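Local coordinates for protein superoxide dismutase [Fe] (Aquifex pyrophilus, PDB 1COJ) that converts superoxide radicals to hydrogen peroxide and oxygen at a single iron ion in each subunit of a homotetramer, at residues P26-A30 against H31-Y35; N74-G77 against V78-E82. One frame throughout, in Å; residues are numbered along the deposited sequence.

Contact 1 (P26-A30 against H31-Y35); sequences PHFEA and HYKGY. With FE (Fe (III) ion), chain B.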
loop_
_atom_site.group_PDB
_atom_site.type_symbol
_atom_site.label_atom_id
_atom_site.label_comp_id
_atom_site.label_asym_id
_atom_site.label_seq_id
_atom_site.Cartn_x
_atom_site.Cartn_y
_atom_site.Cartn_z
ATOM N N PRO A 26 1.934 -1.348 27.392
ATOM C CA PRO A 26 2.350 -2.079 26.193
ATOM C C PRO A 26 2.651 -1.168 25.004
ATOM O O PRO A 26 3.535 -1.461 24.199
ATOM C CB PRO A 26 1.157 -2.996 25.920
ATOM C CG PRO A 26 -0.001 -2.202 26.416
ATOM C CD PRO A 26 0.526 -1.644 27.718
ATOM N N HIS A 27 1.944 -0.049 24.918
ATOM C CA HIS A 27 2.138 0.888 23.816
ATOM C C HIS A 27 3.551 1.463 23.826
ATOM O O HIS A 27 4.224 1.497 22.791
ATOM C CB HIS A 27 1.104 2.018 23.885
ATOM C CG HIS A 27 0.908 2.742 22.589
ATOM N ND1 HIS A 27 0.094 3.845 22.435
ATOM C CD2 HIS A 27 1.433 2.502 21.358
ATOM C CE1 HIS A 27 0.149 4.228 21.151
ATOM N NE2 HIS A 27 0.951 3.442 20.455
ATOM N N PHE A 28 4.009 1.867 25.007
ATOM C CA PHE A 28 5.335 2.450 25.167
ATOM C C PHE A 28 6.450 1.409 25.251
ATOM O O PHE A 28 7.425 1.470 24.502
ATOM C CB PHE A 28 5.373 3.339 26.415
ATOM C CG PHE A 28 6.580 4.229 26.487
ATOM C CD1 PHE A 28 6.537 5.520 25.964
ATOM C CD2 PHE A 28 7.764 3.775 27.062
ATOM C CE1 PHE A 28 7.661 6.351 26.010
ATOM C CE2 PHE A 28 8.892 4.594 27.112
ATOM C CZ PHE A 28 8.841 5.885 26.585
ATOM N N GLU A 29 6.288 0.447 26.152
ATOM C CA GLU A 29 7.287 -0.586 26.380
ATOM C C GLU A 29 7.455 -1.641 25.294
ATOM O O GLU A 29 8.564 -2.123 25.076
ATOM C CB GLU A 29 7.036 -1.274 27.726
ATOM C CG GLU A 29 7.051 -0.338 28.929
ATOM C CD GLU A 29 8.386 0.363 29.131
ATOM O OE1 GLU A 29 9.435 -0.191 28.733
ATOM O OE2 GLU A 29 8.385 1.472 29.703
ATOM N N ALA A 30 6.374 -2.021 24.622
ATOM C CA ALA A 30 6.476 -3.043 23.588
ATOM C C ALA A 30 6.520 -2.498 22.166
ATOM O O ALA A 30 7.472 -2.755 21.427
ATOM C CB ALA A 30 5.350 -4.061 23.730
ATOM N N HIS A 31 5.491 -1.748 21.788
ATOM C CA HIS A 31 5.405 -1.193 20.443
ATOM C C HIS A 31 6.451 -0.148 20.123
ATOM O O HIS A 31 7.272 -0.346 19.232
ATOM C CB HIS A 31 4.003 -0.650 20.191
ATOM C CG HIS A 31 2.942 -1.704 20.249
ATOM N ND1 HIS A 31 2.872 -2.725 19.323
ATOM C CD2 HIS A 31 1.956 -1.942 21.144
ATOM C CE1 HIS A 31 1.887 -3.548 19.648
ATOM N NE2 HIS A 31 1.316 -3.099 20.747
ATOM N N TYR A 32 6.434 0.960 20.855
ATOM C CA TYR A 32 7.398 2.030 20.632
ATOM C C TYR A 32 8.851 1.538 20.668
ATOM O O TYR A 32 9.617 1.756 19.723
ATOM C CB TYR A 32 7.170 3.146 21.657
ATOM C CG TYR A 32 8.322 4.115 21.806
ATOM C CD1 TYR A 32 8.832 4.808 20.707
ATOM C CD2 TYR A 32 8.913 4.328 23.050
ATOM C CE1 TYR A 32 9.914 5.694 20.851
ATOM C CE2 TYR A 32 9.983 5.199 23.206
ATOM C CZ TYR A 32 10.481 5.880 22.110
ATOM O OH TYR A 32 11.539 6.740 22.283
ATOM N N LYS A 33 9.218 0.847 21.740
ATOM C CA LYS A 33 10.572 0.345 21.872
ATOM C C LYS A 33 10.913 -0.701 20.818
ATOM O O LYS A 33 12.080 -0.855 20.443
ATOM C CB LYS A 33 10.811 -0.171 23.290
ATOM C CG LYS A 33 10.741 0.945 24.322
ATOM C CD LYS A 33 11.211 0.503 25.693
ATOM C CE LYS A 33 11.245 1.689 26.643
ATOM N NZ LYS A 33 11.798 1.303 27.969
ATOM N N GLY A 34 9.886 -1.368 20.294
ATOM C CA GLY A 34 10.089 -2.371 19.262
ATOM C C GLY A 34 10.534 -1.727 17.962
ATOM O O GLY A 34 11.359 -2.289 17.232
ATOM N N TYR A 35 9.996 -0.543 17.674
ATOM C CA TYR A 35 10.354 0.195 16.465
ATOM C C TYR A 35 11.792 0.684 16.566
ATOM O O TYR A 35 12.514 0.713 15.570
ATOM C CB TYR A 35 9.417 1.386 16.246
ATOM C CG TYR A 35 7.977 0.988 16.029
ATOM C CD1 TYR A 35 7.635 0.036 15.069
ATOM C CD2 TYR A 35 6.957 1.542 16.799
ATOM C CE1 TYR A 35 6.309 -0.361 14.884
ATOM C CE2 TYR A 35 5.627 1.151 16.621
ATOM C CZ TYR A 35 5.314 0.201 15.661
ATOM O OH TYR A 35 4.001 -0.175 15.456
HETATM FE FE FE B . 1.052 3.236 18.334
HETATM O O HOH W 1 0.998 3.234 16.334
#
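Lys33 reaches back along the helix past Phe28 to Glu29. Its CB lies 3.5 Å from Glu29 O and CG 3.4 Å from Phe28 O, so the root of the chain rests on the carbonyls of the preceding turn. Beyond CG the chain is fully extended; CD passes Glu29 OE1, and CE comes within 3.8 Å of Phe28 CE2. At the tip NZ forms a salt bridge with Glu29 OE1, at 2.9 Å, meeting the syn side of the carboxylate 23° out of its plane. Asp9 is a second partner of NZ, while Glu29 OE2 pairs with Lys12. Losing the ammonium to an alanine here is likely to leave Glu29 OE1 and Asp9 without their shared cation and to open a gap beside Phe28 CE2. All this lies on the first long helix of the iron/manganese superoxide dismutase alpha-hairpin, which widens here into a pi-type turn: His31 N bonds to Pro26 O and Tyr32 N to His27 O, both five residues back. The edge of Tyr32 is directed at the face of Phe28, planes at 53°, with CD2 over the ring centre and CE2 3.6 Å from Phe28 CZ. His27 binds the iron through NE2 at 2.1 Å; His31 CB approaches its ring edge, and His31 NE2 bonds to Tyr170 OH of the second subunit.

Contact 2 (N74-G77 against V78-E82); sequences NYMG and VVLHE. With FE (Fe (III) ion), chain B.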
loop_
_atom_site.group_PDB
_atom_site.type_symbol
_atom_site.label_atom_id
_atom_site.label_comp_id
_atom_site.label_asym_id
_atom_site.label_seq_id
_atom_site.Cartn_x
_atom_site.Cartn_y
_atom_site.Cartn_z
ATOM N N ASN A 74 9.778 1.742 10.378
ATOM C CA ASN A 74 10.285 1.794 11.737
ATOM C C ASN A 74 10.710 3.175 12.217
ATOM O O ASN A 74 10.398 3.561 13.350
ATOM C CB ASN A 74 11.392 0.752 11.932
ATOM C CG ASN A 74 10.859 -0.677 11.854
ATOM O OD1 ASN A 74 11.011 -1.359 10.844
ATOM N ND2 ASN A 74 10.213 -1.116 12.914
ATOM N N TYR A 75 11.356 3.951 11.351
ATOM C CA TYR A 75 11.783 5.285 11.749
ATOM C C TYR A 75 10.575 6.163 12.033
ATOM O O TYR A 75 10.566 6.915 13.009
ATOM C CB TYR A 75 12.679 5.926 10.689
ATOM C CG TYR A 75 13.301 7.229 11.143
ATOM C CD1 TYR A 75 14.094 7.290 12.291
ATOM C CD2 TYR A 75 13.084 8.406 10.432
ATOM C CE1 TYR A 75 14.652 8.496 12.723
ATOM C CE2 TYR A 75 13.635 9.617 10.853
ATOM C CZ TYR A 75 14.417 9.655 11.998
ATOM O OH TYR A 75 14.951 10.853 12.420
ATOM N N MET A 76 9.557 6.076 11.179
ATOM C CA MET A 76 8.345 6.859 11.390
ATOM C C MET A 76 7.642 6.357 12.643
ATOM O O MET A 76 7.047 7.138 13.385
ATOM C CB MET A 76 7.418 6.793 10.175
ATOM C CG MET A 76 7.861 7.681 9.019
ATOM S SD MET A 76 7.790 9.442 9.411
ATOM C CE MET A 76 9.471 9.779 9.976
ATOM N N GLY A 77 7.730 5.051 12.878
ATOM C CA GLY A 77 7.139 4.464 14.067
ATOM C C GLY A 77 7.765 5.111 15.292
ATOM O O GLY A 77 7.061 5.474 16.227
ATOM N N VAL A 78 9.084 5.289 15.271
ATOM C CA VAL A 78 9.784 5.930 16.385
ATOM C C VAL A 78 9.363 7.403 16.540
ATOM O O VAL A 78 8.822 7.805 17.576
ATOM C CB VAL A 78 11.334 5.871 16.191
ATOM C CG1 VAL A 78 12.052 6.674 17.274
ATOM C CG2 VAL A 78 11.822 4.429 16.196
ATOM N N VAL A 79 9.596 8.188 15.491
ATOM C CA VAL A 79 9.299 9.614 15.486
ATOM C C VAL A 79 7.863 9.970 15.858
ATOM O O VAL A 79 7.636 10.808 16.736
ATOM C CB VAL A 79 9.655 10.247 14.116
ATOM C CG1 VAL A 79 9.180 11.689 14.058
ATOM C CG2 VAL A 79 11.164 10.194 13.889
ATOM N N LEU A 80 6.900 9.337 15.197
ATOM C CA LEU A 80 5.489 9.606 15.456
ATOM C C LEU A 80 5.105 9.291 16.898
ATOM O O LEU A 80 4.353 10.044 17.517
ATOM C CB LEU A 80 4.610 8.844 14.459
ATOM C CG LEU A 80 4.211 9.559 13.156
ATOM C CD1 LEU A 80 5.197 10.632 12.743
ATOM C CD2 LEU A 80 4.022 8.533 12.051
ATOM N N HIS A 81 5.639 8.201 17.444
ATOM C CA HIS A 81 5.341 7.847 18.828
ATOM C C HIS A 81 5.941 8.851 19.804
ATOM O O HIS A 81 5.302 9.214 20.793
ATOM C CB HIS A 81 5.796 6.424 19.155
ATOM C CG HIS A 81 4.824 5.373 18.714
ATOM N ND1 HIS A 81 4.890 4.726 17.501
ATOM C CD2 HIS A 81 3.695 4.917 19.311
ATOM C CE1 HIS A 81 3.827 3.928 17.393
ATOM N NE2 HIS A 81 3.072 4.009 18.467
ATOM N N GLU A 82 7.143 9.337 19.508
ATOM C CA GLU A 82 7.777 10.316 20.382
ATOM C C GLU A 82 6.999 11.627 20.392
ATOM O O GLU A 82 6.886 12.280 21.432
ATOM C CB GLU A 82 9.232 10.536 19.981
ATOM C CG GLU A 82 10.079 9.310 20.234
ATOM C CD GLU A 82 11.556 9.528 19.983
ATOM O OE1 GLU A 82 12.339 8.637 20.362
ATOM O OE2 GLU A 82 11.939 10.570 19.408
HETATM FE FE FE B . 1.052 3.236 18.334
HETATM O O HOH W 1 0.998 3.234 16.334
#
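With CG anti to the carbonyl carbon (chi1 -82°) and the ring turned across that bond, His81 swings its imidazole back along the helix, bringing ND1 to Gly77 O one turn earlier. This is helix 63-86, second helix of the alpha-hairpin of the iron/manganese superoxide dismutases, and His81 is one of the four protein ligands of the iron. The ND1-H bond to Gly77 O is short, 2.6 Å, with an angle of 154° at the hydrogen. The oxygen lies almost exactly in the imidazole plane, whereas ND1 is tilted 22° from the plane of the carbonyl. Gly77 O also receives a weak bond from His81 N, so the same residue approaches it with backbone and ring. ND1 is therefore the donor, NE2 is left to the metal, and the ring's rotation is fixed at both nitrogens. The bond to a backbone carbonyl would probably make the imidazole a somewhat stronger electron donor to the iron. Trp128 meets the same ring edge-to-face.

On another side of the helix, away from the metal, Tyr75 and Val79, also four residues apart, meet. Val79 CG2 stands over one face of the Tyr75 ring, 4.0 Å from the centroid, in a CH-pi contact displaced toward the rim at CZ. Phe136 of the fourth subunit packs on both residues. Met76 bends at chi2 and chi3, which carries CE alongside Val79, 4.2 Å from CB. Leu80 folds over the Met76 carbonyl: its N bonds to Met76 O at 2.9 Å, and its CB sits 3.2 Å from that same oxygen.

Contacts 1 and 2 lie on the two successive long helices of the alpha-hairpin, their centres about 10 Å apart, and each supplies one histidine to the iron. His27 NE2 and His81 NE2 are 3.0 Å apart as neighbouring ligands in one coordination sphere, which Asp163, His167 and a water complete; the water is 2.0 Å from the iron. In the second shell Tyr35 of 31-35 joins the helices beside the metal, packing CE2 at 3.4 Å from His81 CE1 and also touching Asn74. Farther from the iron, Tyr32 OH and Glu82 OE1, 2.8 Å apart, form a probable hydrogen bond that bridges the two helices.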